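Local atomic coordinates of Rho guanyl nucleotide exchange factor (Rom2), putative (Aspergillus fumigatus Af293, PDB entry 5O51), a protein that probably acts as a guanine-nucleotide exchange factor for Rho-type GTPases, and whose CNH domain, a beta propeller near the C terminus, makes up this chain. Residues 305-310 with 317-322; 172-177 with 201-206; 57-62 with 91-96; 210-215 with 249-254. All blocks are in the same frame, centred on the assembly; numbering follows the deposited sequence.

Overall arrangement
The chain folds as a seven-bladed beta propeller, and the four contacts follow one another along it without nesting or crossing. Interaction 3 comes first, closing a loop of 28 residues between the outer strand 57-61 of one blade and the turn after strand 84-89 of the next. Interaction 2 then joins strand 169-176 to the end of strand 197-202, and interaction 4, whose first segment begins just downstream, joins the loop after strand 208-210 to strand 247-251; both again bridge successive blades. Interaction 1 lies last, inside a single blade: a hairpin of the sheet that the N-terminal strand 8-12 completes. Its centre is 33 Å from that of interaction 2, across the middle of the chain.

Interaction 1: 305-310 with 317-322; sequences KNIRML and ILYAYE
The methyl group of Ala320 is the bump round which this contact is shaped, fitting between the guanidinium of Arg308 and the branched end of Leu310. The two strands, 307-310 and 317-322, form an antiparallel hairpin at the inner side of the last propeller blade, their axes 155° apart. Ala320 CB lies over one face of the guanidinium, 3.7 Å from Arg308 NH1, while Asn306 ND2 lies over the opposite face, both partners set toward the rim of the group. On the other flank of the methyl, Leu310 CD1 comes to 4.0 Å from Ala320 CB. Arg308 curls back at its second and third torsions, and NE and NH2 grip the single carbonyl oxygen of Asn306 side-on; NH2 also forms a salt bridge with Asp328, and NH1 donates to the carbonyl of Val22.

On the other face, side chains meet by apolar contacts. Ile307 and Tyr319 lie side by side and point the same way, with Ile307 CG2 4.2 Å from Tyr319 CD2, and Met309 CG meets the CG2 branch of Ile317. Phe283, from the neighbouring blade, touches all four of these side chains. At the backbone, Arg308 and Ala320 exchange a pair of bonds, and the amide of Leu310 reaches Leu318 O at 2.7 Å.

Towards the open end, the extended Glu322 side chain passes Asn306 CB and divides its carboxylate between two partners. Lys305 NZ makes a salt bridge of 3.5 Å with Glu322 OE1, and Asn306 ND2 donates to Glu322 OE2 at 3.1 Å, meeting that oxygen on its anti side, though 29° out of the carboxylate plane.

Interaction 2: 172-177 with 201-206; sequences KEYYIP and VSLETT
Tyr174 lays its ring alongside Val201 and ends with its hydroxyl on the carbonyl of Leu203. The two side chains slide past each other in opposite directions: the ring runs out of strand 172-176 while the valine comes back to meet it, and Val201 CG1 stands 3.6 Å from Tyr174 CD2, approaching the ring at a slant. The same side of the ring, at CE2, presents its edge to the peptide oxygen of Ser202, 3.3 Å from that carbon. Beyond it, Tyr174 OH donates to Leu203 O over 2.6 Å. The hydroxyl lies in the carbonyl plane on a lone pair, with a C=O...donor angle of 111°, and the acceptor in turn sits in the plane of the ring. Leu203 CD2 packs beside the hydroxyl oxygen as well.

This is a seam between two neighbouring blades of the beta propeller, where the outermost strand of one meets the third strand of the next and the turn that follows it. Tyr174 and Ile176 also touch strand 137-143, the neighbouring strand of their own sheet.

The second branch of Val201 serves another partner. CG1 is anti to the backbone nitrogen (chi1 155°) and faces the tyrosine, whereas CG2 meets Ile176 CD1 at 3.9 Å, the isoleucine crossing it obliquely. At the opposite end of the seam, Lys172 bends at its second and third torsions and brings CE to 3.4 Å from Leu203 O, the carbonyl that already receives the tyrosine hydroxyl.

Interaction 3: 57-62 with 91-96; sequences RRVLDA and EALELA
Arg57 reaches across to the turn 91-95 with a long side chain, extended from CG to NE, that turns at its last torsion to bring CZ and the guanidinium round. Its CG is placed between the backbone nitrogen and the carbonyl carbon (chi1 48°), the crowded position. The guanidinium delivers NH2 to Leu93 O, 2.7 Å away. The oxygen lies at the edge of the flat group and in its plane, but the N-H...O angle is 130°, so the bond is weak.

Leu95 crosses the arginine at about a right angle. Its CG is anti to the backbone nitrogen, and chi2 of 45° sets CD1 over one face of the guanidinium, 3.8 Å above the plane and off towards the rim; CD1 is 3.9 Å from Arg57 NE. Deeper in, the CB of Leu93 points away from strand 57-61, yet CD2 returns to meet Val59 CG2 at 3.8 Å.

Val59 and Leu60 together face Ile42 and form a classic beta bulge in this outer strand of a propeller blade. The facing segment opens as a 3-10 turn, which follows the third strand of the next blade and in which Glu94 N bonds to Glu91 O. Two carbonyls from opposite sides of the seam, Val59 O and Ala92 O, accept hydrogen bonds from the same amine of Lys104. Lys104 thus bridges carbonyls of both blades, while Arg57 reaches Leu93 O. These cations would be expected to polarise the carbonyls toward their oxygens, a charge-dipole attraction across the seam in addition to the apolar packing.

Interaction 4: 210-215 with 249-254; sequences SLLDQA and FFVNRN
Leu212 CD2 alone makes both close apolar contacts between these segments, with Val251 and Phe249, and no hydrogen bond joins the two directly. The methyl comes to 3.9 Å from Val251 CG1, the two side chains crossing at about a right angle, and to 4.3 Å from Phe249 CE2, which it meets at the edge of the ring, near the ring plane. CG1 of Val251 is anti to its carbonyl carbon (chi1 -58°), the branch that faces the leucine.

The leucine belongs to the loop that leaves the outermost strand of one propeller blade, and the valine and phenylalanine to the third strand of the next, so the contact fills part of the cleft between blades. Helix 220-224 also packs here: Val222 touches both Leu212 and Phe249, and Phe221 meets the Phe249 ring edge-to-face.

Further along, the approach is looser: Asp213 CB lies 4.0 Å from Asn254 O, and Leu211 O is 4.1 Å from Asn254 C. The Asp213 carboxylate turns to its own loop: OD1 accepts from Ala215 N at 2.9 Å with an N-H...O angle of 163°, an Asx turn. The backbone of Asp213 is hydrogen-bonded to Gly255, just beyond the second segment.

Contact between the segments themselves is therefore van der Waals and hydrophobic in character, while Asp213 bonds instead to Ala215 and Gly255.

Interaction 1: 305-310 with 317-322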
# COMPACT_ATOMS: atom_id res chain seq x y z
N LYS A 305 -17.91 -1.63 7.94
CA LYS A 305 -18.15 -0.39 7.24
C LYS A 305 -16.88 0.48 7.08
O LYS A 305 -16.15 0.66 8.01
CB LYS A 305 -19.27 0.32 8.00
CG LYS A 305 -20.02 1.28 7.11
CD LYS A 305 -20.80 2.31 7.88
CE LYS A 305 -20.96 3.56 7.01
NZ LYS A 305 -21.96 4.51 7.56
N ASN A 306 -16.62 0.97 5.89
CA ASN A 306 -15.44 1.77 5.59
C ASN A 306 -14.15 1.08 6.11
O ASN A 306 -13.37 1.64 6.85
CB ASN A 306 -15.61 3.22 6.15
CG ASN A 306 -14.54 4.20 5.64
OD1 ASN A 306 -13.84 3.98 4.65
ND2 ASN A 306 -14.42 5.33 6.33
N ILE A 307 -13.97 -0.17 5.70
CA ILE A 307 -12.76 -0.95 6.03
C ILE A 307 -11.64 -0.50 5.14
O ILE A 307 -11.86 -0.40 3.96
CB ILE A 307 -12.97 -2.46 5.82
CG1 ILE A 307 -14.01 -2.97 6.81
CG2 ILE A 307 -11.56 -3.17 5.90
CD1 ILE A 307 -14.64 -4.34 6.49
N ARG A 308 -10.49 -0.17 5.71
CA ARG A 308 -9.28 0.30 4.96
C ARG A 308 -8.10 -0.59 5.44
O ARG A 308 -7.78 -0.58 6.64
CB ARG A 308 -8.93 1.74 5.41
CG ARG A 308 -9.88 2.81 4.92
CD ARG A 308 -10.12 3.90 5.98
NE ARG A 308 -11.14 3.51 6.93
CZ ARG A 308 -11.33 3.96 8.16
NH1 ARG A 308 -10.54 4.86 8.73
NH2 ARG A 308 -12.33 3.47 8.84
N MET A 309 -7.44 -1.30 4.53
CA MET A 309 -6.20 -1.97 4.92
C MET A 309 -5.09 -0.94 5.15
O MET A 309 -4.79 -0.15 4.27
CB MET A 309 -5.78 -3.00 3.87
CG MET A 309 -4.66 -3.92 4.39
SD MET A 309 -3.95 -4.99 3.13
CE MET A 309 -2.52 -3.93 2.73
N LEU A 310 -4.46 -0.93 6.32
CA LEU A 310 -3.41 0.09 6.60
C LEU A 310 -1.98 -0.31 6.29
O LEU A 310 -1.25 0.46 5.73
CB LEU A 310 -3.50 0.62 8.03
CG LEU A 310 -4.86 1.25 8.40
CD1 LEU A 310 -4.93 1.43 9.89
CD2 LEU A 310 -5.09 2.55 7.61
N ILE A 317 -1.19 -7.73 10.09
CA ILE A 317 -1.92 -6.84 9.16
C ILE A 317 -2.71 -5.88 10.01
O ILE A 317 -3.54 -6.28 10.81
CB ILE A 317 -2.90 -7.66 8.28
CG1 ILE A 317 -2.11 -8.73 7.55
CG2 ILE A 317 -3.63 -6.74 7.29
CD1 ILE A 317 -2.95 -9.90 7.08
N LEU A 318 -2.43 -4.59 9.84
CA LEU A 318 -3.17 -3.53 10.51
C LEU A 318 -4.25 -2.95 9.56
O LEU A 318 -3.99 -2.70 8.34
CB LEU A 318 -2.18 -2.45 10.99
CG LEU A 318 -1.07 -2.92 11.92
CD1 LEU A 318 -0.05 -1.86 12.21
CD2 LEU A 318 -1.75 -3.34 13.22
N TYR A 319 -5.45 -2.72 10.11
CA TYR A 319 -6.56 -2.19 9.34
C TYR A 319 -7.46 -1.35 10.22
O TYR A 319 -7.32 -1.41 11.41
CB TYR A 319 -7.32 -3.33 8.61
CG TYR A 319 -8.21 -4.17 9.49
CD1 TYR A 319 -7.68 -5.12 10.34
CD2 TYR A 319 -9.59 -3.99 9.51
CE1 TYR A 319 -8.49 -5.87 11.20
CE2 TYR A 319 -10.42 -4.75 10.34
CZ TYR A 319 -9.85 -5.72 11.17
OH TYR A 319 -10.64 -6.52 12.02
N ALA A 320 -8.27 -0.48 9.59
CA ALA A 320 -9.28 0.33 10.27
C ALA A 320 -10.70 0.09 9.79
O ALA A 320 -10.91 -0.26 8.63
CB ALA A 320 -8.93 1.83 10.13
N TYR A 321 -11.66 0.33 10.66
CA TYR A 321 -13.09 0.24 10.34
C TYR A 321 -13.91 1.20 11.21
O TYR A 321 -13.49 1.54 12.34
CB TYR A 321 -13.57 -1.23 10.44
CG TYR A 321 -13.52 -1.83 11.84
CD1 TYR A 321 -12.42 -2.51 12.26
CD2 TYR A 321 -14.59 -1.75 12.72
CE1 TYR A 321 -12.34 -3.06 13.50
CE2 TYR A 321 -14.51 -2.28 14.01
CZ TYR A 321 -13.36 -2.93 14.38
OH TYR A 321 -13.17 -3.53 15.60
N GLU A 322 -15.08 1.63 10.71
CA GLU A 322 -16.05 2.46 11.48
C GLU A 322 -16.91 1.57 12.34
O GLU A 322 -17.41 0.55 11.88
CB GLU A 322 -17.06 3.18 10.60
CG GLU A 322 -16.50 4.19 9.66
CD GLU A 322 -17.55 4.93 8.81
OE1 GLU A 322 -18.79 4.70 8.99
OE2 GLU A 322 -17.07 5.74 7.95
O HOH W 1 -17.41 -1.82 10.83

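Interaction 2: 172-177 with 201-206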
# COMPACT_ATOMS: atom_id res chain seq x y z
N LYS A 172 15.08 9.36 -12.88
CA LYS A 172 14.48 9.00 -14.17
C LYS A 172 13.00 9.30 -14.13
O LYS A 172 12.39 9.28 -13.06
CB LYS A 172 14.67 7.50 -14.47
CG LYS A 172 16.11 6.98 -14.46
CD LYS A 172 16.89 7.28 -15.73
CE LYS A 172 16.79 6.13 -16.74
NZ LYS A 172 17.42 6.43 -18.05
N GLU A 173 12.42 9.54 -15.30
CA GLU A 173 10.99 9.88 -15.44
C GLU A 173 10.40 8.98 -16.51
O GLU A 173 11.15 8.42 -17.30
CB GLU A 173 10.84 11.35 -15.81
CG GLU A 173 9.40 11.82 -15.85
CD GLU A 173 9.27 13.32 -16.03
OE1 GLU A 173 10.07 14.09 -15.45
OE2 GLU A 173 8.35 13.73 -16.76
N TYR A 174 9.08 8.79 -16.53
CA TYR A 174 8.40 7.95 -17.54
C TYR A 174 7.01 8.49 -17.81
O TYR A 174 6.46 9.25 -17.01
CB TYR A 174 8.29 6.44 -17.14
CG TYR A 174 9.58 5.80 -16.69
CD1 TYR A 174 10.11 6.11 -15.44
CD2 TYR A 174 10.29 4.92 -17.51
CE1 TYR A 174 11.31 5.57 -15.01
CE2 TYR A 174 11.50 4.37 -17.10
CZ TYR A 174 12.00 4.71 -15.83
OH TYR A 174 13.19 4.22 -15.32
N TYR A 175 6.47 8.08 -18.95
CA TYR A 175 5.11 8.44 -19.35
C TYR A 175 4.32 7.17 -19.71
O TYR A 175 4.90 6.21 -20.22
CB TYR A 175 5.13 9.41 -20.54
CG TYR A 175 3.74 9.63 -21.10
CD1 TYR A 175 2.89 10.58 -20.52
CD2 TYR A 175 3.23 8.85 -22.16
CE1 TYR A 175 1.60 10.77 -20.99
CE2 TYR A 175 1.93 9.02 -22.63
CZ TYR A 175 1.12 10.00 -22.05
OH TYR A 175 -0.17 10.22 -22.50
N ILE A 176 3.02 7.15 -19.44
CA ILE A 176 2.17 5.96 -19.63
C ILE A 176 0.80 6.47 -20.08
O ILE A 176 0.16 7.24 -19.34
CB ILE A 176 1.92 5.15 -18.30
CG1 ILE A 176 3.22 4.60 -17.67
CG2 ILE A 176 0.88 4.02 -18.50
CD1 ILE A 176 3.73 3.31 -18.27
N PRO A 177 0.31 6.02 -21.26
CA PRO A 177 -1.00 6.50 -21.73
C PRO A 177 -2.18 5.69 -21.18
O PRO A 177 -2.93 5.10 -21.96
CB PRO A 177 -0.88 6.34 -23.27
CG PRO A 177 -0.00 5.15 -23.43
CD PRO A 177 1.01 5.24 -22.31
N VAL A 201 7.90 -2.00 -17.17
CA VAL A 201 8.59 -0.79 -17.66
C VAL A 201 10.03 -0.81 -17.17
O VAL A 201 10.29 -1.02 -15.99
CB VAL A 201 7.88 0.50 -17.19
CG1 VAL A 201 8.81 1.71 -17.12
CG2 VAL A 201 6.72 0.79 -18.14
N SER A 202 10.95 -0.57 -18.08
CA SER A 202 12.35 -0.82 -17.83
C SER A 202 13.00 0.38 -17.15
O SER A 202 12.91 1.49 -17.66
CB SER A 202 13.01 -1.08 -19.18
OG SER A 202 14.36 -1.50 -19.07
N LEU A 203 13.66 0.16 -16.01
CA LEU A 203 14.33 1.28 -15.28
C LEU A 203 15.45 1.99 -16.11
O LEU A 203 15.24 3.13 -16.54
CB LEU A 203 14.80 0.86 -13.86
CG LEU A 203 13.73 0.89 -12.74
CD1 LEU A 203 14.05 0.04 -11.51
CD2 LEU A 203 13.51 2.32 -12.29
N GLU A 204 16.60 1.33 -16.34
CA GLU A 204 17.54 1.76 -17.42
C GLU A 204 16.97 1.19 -18.72
O GLU A 204 16.23 0.22 -18.68
CB GLU A 204 19.00 1.33 -17.15
CG GLU A 204 19.62 0.22 -18.02
CD GLU A 204 19.02 -1.17 -17.81
OE1 GLU A 204 18.20 -1.34 -16.88
OE2 GLU A 204 19.36 -2.10 -18.59
N THR A 205 17.32 1.79 -19.86
CA THR A 205 16.64 1.53 -21.17
C THR A 205 15.11 1.70 -21.18
O THR A 205 14.49 1.92 -20.15
CB THR A 205 17.02 0.16 -21.85
OG1 THR A 205 15.91 -0.35 -22.60
CG2 THR A 205 17.46 -0.96 -20.90
N THR A 206 14.55 1.62 -22.40
CA THR A 206 13.11 1.32 -22.67
C THR A 206 12.13 2.30 -21.91
O THR A 206 12.61 3.08 -21.09
CB THR A 206 12.81 -0.23 -22.51
OG1 THR A 206 13.79 -0.84 -21.68
CG2 THR A 206 12.88 -1.02 -23.84

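Interaction 3: 57-62 with 91-96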
# COMPACT_ATOMS: atom_id res chain seq x y z
N ARG A 57 0.10 11.05 20.35
CA ARG A 57 0.44 12.51 20.44
C ARG A 57 0.74 13.14 19.10
O ARG A 57 1.29 12.49 18.21
CB ARG A 57 1.62 12.74 21.39
CG ARG A 57 2.83 11.88 21.19
CD ARG A 57 4.00 12.32 22.13
NE ARG A 57 5.23 11.83 21.52
CZ ARG A 57 6.01 12.50 20.68
NH1 ARG A 57 5.83 13.79 20.46
NH2 ARG A 57 7.03 11.89 20.11
N ARG A 58 0.34 14.37 18.95
CA ARG A 58 0.45 15.07 17.70
C ARG A 58 1.90 15.39 17.53
O ARG A 58 2.55 15.90 18.49
CB ARG A 58 -0.39 16.35 17.74
CG ARG A 58 -0.11 17.35 16.62
CD ARG A 58 -1.04 18.56 16.74
NE ARG A 58 -2.42 18.25 16.38
CZ ARG A 58 -2.95 18.31 15.17
NH1 ARG A 58 -2.22 18.69 14.14
NH2 ARG A 58 -4.24 17.94 14.95
N VAL A 59 2.41 15.13 16.34
CA VAL A 59 3.84 15.39 16.05
C VAL A 59 4.07 16.30 14.88
O VAL A 59 5.10 16.96 14.83
CB VAL A 59 4.72 14.15 15.78
CG1 VAL A 59 4.93 13.40 17.08
CG2 VAL A 59 4.20 13.25 14.61
N LEU A 60 3.19 16.26 13.91
CA LEU A 60 3.32 17.21 12.81
C LEU A 60 1.96 17.78 12.47
O LEU A 60 0.95 17.03 12.50
CB LEU A 60 3.92 16.56 11.59
CG LEU A 60 5.39 16.19 11.71
CD1 LEU A 60 5.80 15.14 10.67
CD2 LEU A 60 6.25 17.43 11.67
N ASP A 61 1.90 19.10 12.19
CA ASP A 61 0.69 19.67 11.58
C ASP A 61 0.84 19.45 10.09
O ASP A 61 1.91 19.65 9.52
CB ASP A 61 0.49 21.16 11.91
CG ASP A 61 0.37 21.40 13.42
OD1 ASP A 61 0.08 20.45 14.21
OD2 ASP A 61 0.57 22.56 13.81
N ALA A 62 -0.24 19.08 9.45
CA ALA A 62 -0.22 18.73 8.01
C ALA A 62 -1.59 18.24 7.78
O ALA A 62 -2.12 17.53 8.64
CB ALA A 62 0.78 17.65 7.64
N GLU A 91 14.01 12.11 13.24
CA GLU A 91 14.02 12.84 14.51
C GLU A 91 12.81 13.79 14.69
O GLU A 91 12.42 14.04 15.84
CB GLU A 91 15.37 13.53 14.74
CG GLU A 91 15.76 14.53 13.68
CD GLU A 91 17.20 15.05 13.79
OE1 GLU A 91 17.86 14.83 14.84
OE2 GLU A 91 17.65 15.70 12.80
N ALA A 92 12.15 14.25 13.61
CA ALA A 92 10.83 14.94 13.75
C ALA A 92 9.84 14.24 14.71
O ALA A 92 8.93 14.88 15.28
CB ALA A 92 10.13 15.07 12.40
N LEU A 93 9.97 12.93 14.84
CA LEU A 93 9.09 12.16 15.69
C LEU A 93 9.51 12.14 17.16
O LEU A 93 8.72 11.71 17.97
CB LEU A 93 9.00 10.73 15.18
CG LEU A 93 8.49 10.60 13.73
CD1 LEU A 93 8.76 9.22 13.18
CD2 LEU A 93 7.01 10.82 13.60
N GLU A 94 10.72 12.61 17.52
CA GLU A 94 11.20 12.50 18.93
C GLU A 94 10.34 13.31 19.92
O GLU A 94 9.83 14.37 19.58
CB GLU A 94 12.63 13.04 19.13
CG GLU A 94 13.77 12.53 18.25
CD GLU A 94 13.95 11.04 18.23
OE1 GLU A 94 13.44 10.36 19.15
OE2 GLU A 94 14.66 10.56 17.29
N LEU A 95 10.27 12.82 21.16
CA LEU A 95 9.67 13.55 22.29
C LEU A 95 10.41 14.88 22.55
O LEU A 95 9.79 15.94 22.60
CB LEU A 95 9.69 12.66 23.53
CG LEU A 95 8.82 12.96 24.75
CD1 LEU A 95 7.38 13.32 24.38
CD2 LEU A 95 8.89 11.72 25.64
N ALA A 96 11.74 14.79 22.65
CA ALA A 96 12.65 15.94 22.78
C ALA A 96 12.45 17.12 21.80
O ALA A 96 12.80 18.24 22.15
CB ALA A 96 14.10 15.46 22.72

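Interaction 4: 210-215 with 249-254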
# COMPACT_ATOMS: atom_id res chain seq x y z
N SER A 210 3.43 -5.52 -21.94
CA SER A 210 2.45 -6.11 -21.06
C SER A 210 3.10 -7.30 -20.34
O SER A 210 4.05 -7.88 -20.85
CB SER A 210 1.21 -6.58 -21.83
OG SER A 210 1.32 -7.98 -22.05
N LEU A 211 2.59 -7.64 -19.16
CA LEU A 211 3.06 -8.81 -18.41
C LEU A 211 2.46 -10.12 -18.87
O LEU A 211 3.13 -11.17 -18.90
CB LEU A 211 2.68 -8.63 -16.92
CG LEU A 211 3.33 -9.60 -15.92
CD1 LEU A 211 4.59 -9.01 -15.34
CD2 LEU A 211 2.37 -9.93 -14.79
N LEU A 212 1.17 -10.12 -19.11
CA LEU A 212 0.51 -11.36 -19.55
C LEU A 212 0.84 -11.63 -21.03
O LEU A 212 1.05 -10.67 -21.79
CB LEU A 212 -1.00 -11.22 -19.38
CG LEU A 212 -1.48 -11.10 -17.92
CD1 LEU A 212 -2.98 -11.08 -17.93
CD2 LEU A 212 -0.96 -12.26 -17.07
N ASP A 213 0.91 -12.90 -21.41
CA ASP A 213 1.20 -13.29 -22.82
C ASP A 213 -0.10 -13.44 -23.63
O ASP A 213 -0.92 -14.33 -23.35
CB ASP A 213 1.94 -14.62 -22.82
CG ASP A 213 2.49 -15.02 -24.22
OD1 ASP A 213 1.81 -14.90 -25.28
OD2 ASP A 213 3.63 -15.54 -24.23
N GLN A 214 -0.27 -12.60 -24.66
CA GLN A 214 -1.43 -12.68 -25.61
C GLN A 214 -1.84 -14.08 -26.17
O GLN A 214 -3.01 -14.28 -26.50
CB GLN A 214 -1.22 -11.70 -26.78
CG GLN A 214 0.03 -11.99 -27.63
CD GLN A 214 -0.16 -11.86 -29.15
OE1 GLN A 214 0.12 -12.80 -29.90
NE2 GLN A 214 -0.62 -10.69 -29.61
N ALA A 215 -0.90 -15.02 -26.28
CA ALA A 215 -1.22 -16.39 -26.78
C ALA A 215 -1.86 -17.35 -25.75
O ALA A 215 -2.43 -18.39 -26.12
CB ALA A 215 0.03 -17.04 -27.35
N PHE A 249 -5.16 -14.90 -9.75
CA PHE A 249 -4.62 -16.14 -10.27
C PHE A 249 -3.07 -16.13 -10.33
O PHE A 249 -2.40 -15.09 -10.13
CB PHE A 249 -5.19 -16.38 -11.66
CG PHE A 249 -4.88 -15.28 -12.62
CD1 PHE A 249 -5.68 -14.17 -12.70
CD2 PHE A 249 -3.71 -15.33 -13.36
CE1 PHE A 249 -5.34 -13.12 -13.52
CE2 PHE A 249 -3.38 -14.31 -14.20
CZ PHE A 249 -4.21 -13.21 -14.30
N PHE A 250 -2.50 -17.29 -10.63
CA PHE A 250 -1.01 -17.41 -10.68
C PHE A 250 -0.43 -17.32 -12.11
O PHE A 250 -1.03 -17.86 -13.08
CB PHE A 250 -0.60 -18.74 -10.10
CG PHE A 250 -0.80 -18.87 -8.66
CD1 PHE A 250 0.17 -18.40 -7.78
CD2 PHE A 250 -1.91 -19.55 -8.16
CE1 PHE A 250 -0.02 -18.51 -6.42
CE2 PHE A 250 -2.08 -19.69 -6.81
CZ PHE A 250 -1.14 -19.16 -5.93
N VAL A 251 0.75 -16.73 -12.26
CA VAL A 251 1.56 -16.87 -13.52
C VAL A 251 2.99 -17.33 -13.23
O VAL A 251 3.41 -17.34 -12.03
CB VAL A 251 1.62 -15.63 -14.42
CG1 VAL A 251 0.24 -15.18 -14.83
CG2 VAL A 251 2.42 -14.51 -13.81
N ASN A 252 3.72 -17.72 -14.30
CA ASN A 252 5.12 -18.19 -14.17
C ASN A 252 6.30 -17.21 -14.34
O ASN A 252 7.42 -17.56 -13.91
CB ASN A 252 5.39 -19.40 -15.10
CG ASN A 252 5.40 -19.04 -16.58
OD1 ASN A 252 5.38 -17.86 -17.00
ND2 ASN A 252 5.38 -20.08 -17.40
N ARG A 253 6.10 -16.05 -14.95
CA ARG A 253 7.26 -15.18 -15.39
C ARG A 253 7.53 -15.52 -16.83
O ARG A 253 7.81 -16.65 -17.15
CB ARG A 253 8.54 -15.22 -14.49
CG ARG A 253 9.89 -15.44 -15.15
CD ARG A 253 10.14 -16.88 -15.59
NE ARG A 253 11.30 -17.53 -14.97
CZ ARG A 253 12.56 -17.54 -15.44
NH1 ARG A 253 12.91 -16.90 -16.56
NH2 ARG A 253 13.49 -18.20 -14.77
N ASN A 254 7.45 -14.51 -17.69
CA ASN A 254 6.92 -14.63 -19.05
C ASN A 254 5.40 -14.62 -19.01
O ASN A 254 4.75 -14.84 -20.03
CB ASN A 254 7.39 -15.90 -19.80
CG ASN A 254 8.91 -16.00 -19.89
OD1 ASN A 254 9.58 -15.05 -20.33
ND2 ASN A 254 9.46 -17.14 -19.48